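Long-range contact in YHR177W (Saccharomyces cerevisiae, PDB 4M8B), which probably binds DNA through its WOPR domain, a fold of fungal transcription regulators, and is captured here in complex with DNA: residues I52-E57 and F140-Y145. Sequence-based numbering, arbitrary orientation.
With EDO (1,2-ethanediol), chain D.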
loop_
_atom_site.group_PDB
_atom_site.type_symbol
_atom_site.label_atom_id
_atom_site.label_comp_id
_atom_site.label_asym_id
_atom_site.label_seq_id
_atom_site.Cartn_x
_atom_site.Cartn_y
_atom_site.Cartn_z
ATOM N N ILE C 52 5.079 -4.008 2.768
ATOM C CA ILE C 52 3.628 -3.932 2.820
ATOM C C ILE C 52 3.183 -3.826 4.269
ATOM O O ILE C 52 3.687 -4.543 5.134
ATOM C CB ILE C 52 2.979 -5.165 2.178
ATOM C CG1 ILE C 52 3.316 -5.221 0.687
ATOM C CG2 ILE C 52 1.475 -5.143 2.379
ATOM C CD1 ILE C 52 2.803 -6.463 -0.011
ATOM N N PHE C 53 2.243 -2.927 4.537
ATOM C CA PHE C 53 1.736 -2.748 5.891
ATOM C C PHE C 53 0.230 -2.898 5.924
ATOM O O PHE C 53 -0.472 -2.415 5.037
ATOM C CB PHE C 53 2.108 -1.367 6.434
ATOM C CG PHE C 53 3.585 -1.121 6.511
ATOM C CD1 PHE C 53 4.267 -0.582 5.432
ATOM C CD2 PHE C 53 4.292 -1.416 7.664
ATOM C CE1 PHE C 53 5.633 -0.347 5.500
ATOM C CE2 PHE C 53 5.658 -1.183 7.738
ATOM C CZ PHE C 53 6.329 -0.647 6.654
ATOM N N VAL C 54 -0.262 -3.565 6.960
ATOM C CA VAL C 54 -1.691 -3.660 7.202
ATOM C C VAL C 54 -1.956 -3.311 8.654
ATOM O O VAL C 54 -1.242 -3.766 9.549
ATOM C CB VAL C 54 -2.228 -5.072 6.912
ATOM C CG1 VAL C 54 -3.696 -5.174 7.308
ATOM C CG2 VAL C 54 -2.044 -5.415 5.443
ATOM N N PHE C 55 -2.970 -2.487 8.889
ATOM C CA PHE C 55 -3.369 -2.165 10.253
ATOM C C PHE C 55 -4.878 -2.045 10.404
ATOM O O PHE C 55 -5.573 -1.588 9.497
ATOM C CB PHE C 55 -2.665 -0.898 10.769
ATOM C CG PHE C 55 -2.908 0.332 9.933
ATOM C CD1 PHE C 55 -2.085 0.628 8.856
ATOM C CD2 PHE C 55 -3.939 1.206 10.237
ATOM C CE1 PHE C 55 -2.295 1.764 8.088
ATOM C CE2 PHE C 55 -4.155 2.346 9.474
ATOM C CZ PHE C 55 -3.331 2.624 8.398
ATOM N N ASN C 56 -5.372 -2.482 11.556
ATOM C CA ASN C 56 -6.769 -2.308 11.914
ATOM C C ASN C 56 -6.965 -0.891 12.441
ATOM O O ASN C 56 -6.282 -0.475 13.377
ATOM C CB ASN C 56 -7.160 -3.327 12.985
ATOM C CG ASN C 56 -8.652 -3.397 13.210
ATOM O OD1 ASN C 56 -9.349 -2.383 13.185
ATOM N ND2 ASN C 56 -9.155 -4.605 13.436
ATOM N N GLU C 57 -7.884 -0.148 11.833
ATOM C CA GLU C 57 -8.124 1.241 12.219
ATOM C C GLU C 57 -8.569 1.367 13.675
ATOM O O GLU C 57 -8.046 2.192 14.424
ATOM C CB GLU C 57 -9.152 1.888 11.286
ATOM C CG GLU C 57 -9.646 3.248 11.742
ATOM C CD GLU C 57 -10.475 3.953 10.682
ATOM O OE1 GLU C 57 -11.390 4.720 11.052
ATOM O OE2 GLU C 57 -10.205 3.747 9.479
ATOM N N PHE C 140 -9.712 -2.227 7.653
ATOM C CA PHE C 140 -8.321 -2.624 7.467
ATOM C C PHE C 140 -7.650 -1.779 6.397
ATOM O O PHE C 140 -8.152 -1.654 5.280
ATOM C CB PHE C 140 -8.229 -4.111 7.119
ATOM C CG PHE C 140 -8.734 -5.014 8.208
ATOM C CD1 PHE C 140 -10.060 -5.414 8.236
ATOM C CD2 PHE C 140 -7.887 -5.451 9.214
ATOM C CE1 PHE C 140 -10.532 -6.241 9.245
ATOM C CE2 PHE C 140 -8.353 -6.276 10.225
ATOM C CZ PHE C 140 -9.677 -6.671 10.239
ATOM N N HIS C 141 -6.516 -1.190 6.753
ATOM C CA HIS C 141 -5.768 -0.351 5.833
ATOM C C HIS C 141 -4.588 -1.127 5.282
ATOM O O HIS C 141 -3.928 -1.864 6.013
ATOM C CB HIS C 141 -5.261 0.900 6.546
ATOM C CG HIS C 141 -6.344 1.756 7.110
ATOM N ND1 HIS C 141 -6.549 3.065 6.711
ATOM C CD2 HIS C 141 -7.289 1.508 8.050
ATOM C CE1 HIS C 141 -7.564 3.574 7.374
ATOM N NE2 HIS C 141 -8.033 2.647 8.197
ATOM N N LEU C 142 -4.319 -0.963 3.993
ATOM C CA LEU C 142 -3.165 -1.608 3.387
ATOM C C LEU C 142 -2.297 -0.590 2.659
ATOM O O LEU C 142 -2.776 0.154 1.802
ATOM C CB LEU C 142 -3.603 -2.739 2.449
ATOM C CG LEU C 142 -2.473 -3.608 1.892
ATOM C CD1 LEU C 142 -2.954 -5.020 1.602
ATOM C CD2 LEU C 142 -1.897 -2.976 0.635
ATOM N N ILE C 143 -1.017 -0.558 3.018
ATOM C CA ILE C 143 -0.056 0.329 2.377
ATOM C C ILE C 143 1.063 -0.504 1.758
ATOM O O ILE C 143 1.620 -1.389 2.410
ATOM C CB ILE C 143 0.558 1.319 3.382
ATOM C CG1 ILE C 143 -0.521 1.892 4.302
ATOM C CG2 ILE C 143 1.286 2.437 2.658
ATOM C CD1 ILE C 143 -1.485 2.827 3.606
ATOM N N ALA C 144 1.385 -0.228 0.499
ATOM C CA ALA C 144 2.449 -0.955 -0.183
ATOM C C ALA C 144 3.407 0.003 -0.875
ATOM O O ALA C 144 2.986 0.876 -1.630
ATOM C CB ALA C 144 1.865 -1.945 -1.182
ATOM N N TYR C 145 4.698 -0.163 -0.607
ATOM C CA TYR C 145 5.714 0.666 -1.237
ATOM C C TYR C 145 6.446 -0.112 -2.319
ATOM O O TYR C 145 6.721 -1.304 -2.171
ATOM C CB TYR C 145 6.713 1.184 -0.203
ATOM C CG TYR C 145 6.101 2.083 0.841
ATOM C CD1 TYR C 145 6.040 3.455 0.653
ATOM C CD2 TYR C 145 5.585 1.561 2.015
ATOM C CE1 TYR C 145 5.484 4.281 1.608
ATOM C CE2 TYR C 145 5.028 2.380 2.974
ATOM C CZ TYR C 145 4.980 3.738 2.767
ATOM O OH TYR C 145 4.420 4.552 3.724
HETATM C C1 EDO D . -5.708 3.016 3.140
HETATM O O1 EDO D . -6.647 2.115 3.740
HETATM C C2 EDO D . -5.633 4.278 3.987
HETATM O O2 EDO D . -4.786 4.045 5.119
#
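In the antiparallel beta-sheet of the WOPR domain, strand 52-56 lies against strand 140-145, with Phe53–Ile143 and Phe55–His141 as hydrogen-bonded pairs and Ile52–Ala144, Val54–Leu142 and Asn56–Phe140 as non-hydrogen-bonded ones. The axes of the two strand segments, nearly antiparallel, approach to 4.6 Å. Four backbone bonds join them; Phe53 N to Ile143 O is 2.7 Å, and its partner Ile143 N to Phe53 O is similarly straight. Between the rungs, the CA-H of Val54 leans on His141 O.

One face carries Ile52, Val54, Asn56, Phe140, Leu142 and Ala144. Val54 CG2 meets the CD1 branch of Leu142 at 4.0 Å, and Ile52 CG1 rests on the Ala144 methyl; helix 16-28 covers Val54 and Leu142. Further along this face, Asn56 ND2, hydrogen-bonded to Glu138, comes obliquely to Phe140 CE2 at 3.7 Å.

The other face carries Phe53, Phe55, His141 and Ile143. The Tyr145 ring reaches Phe53, CE2 to CE1 at 3.8 Å, while its hydroxyl is bound by Asp67 and by Trp65, which also meets the Phe55 ring. Phe55 holds CG between its backbone N and carbonyl carbon (chi1 58°), which lays the ring over His141: His141 CB sits over its face, 3.4 Å from the centroid, a CH-pi contact. Ile143 CG1 packs at the edge of the same ring, 4.2 Å from Phe55 CE1. The Phe55 and His141 rings are nearly parallel, 13° apart, but slid so that they barely overlap.

Both imidazole nitrogens are hydrogen-bonded. ND1 bonds O2 of a 1,2-ethanediol, probably from the crystallisation liquor. At the other nitrogen, His141 NE2-H points to the anti lone pair of Glu57 OE2 at 2.8 Å, the oxygen lying in the imidazole plane and the carboxylate turned 49° from it.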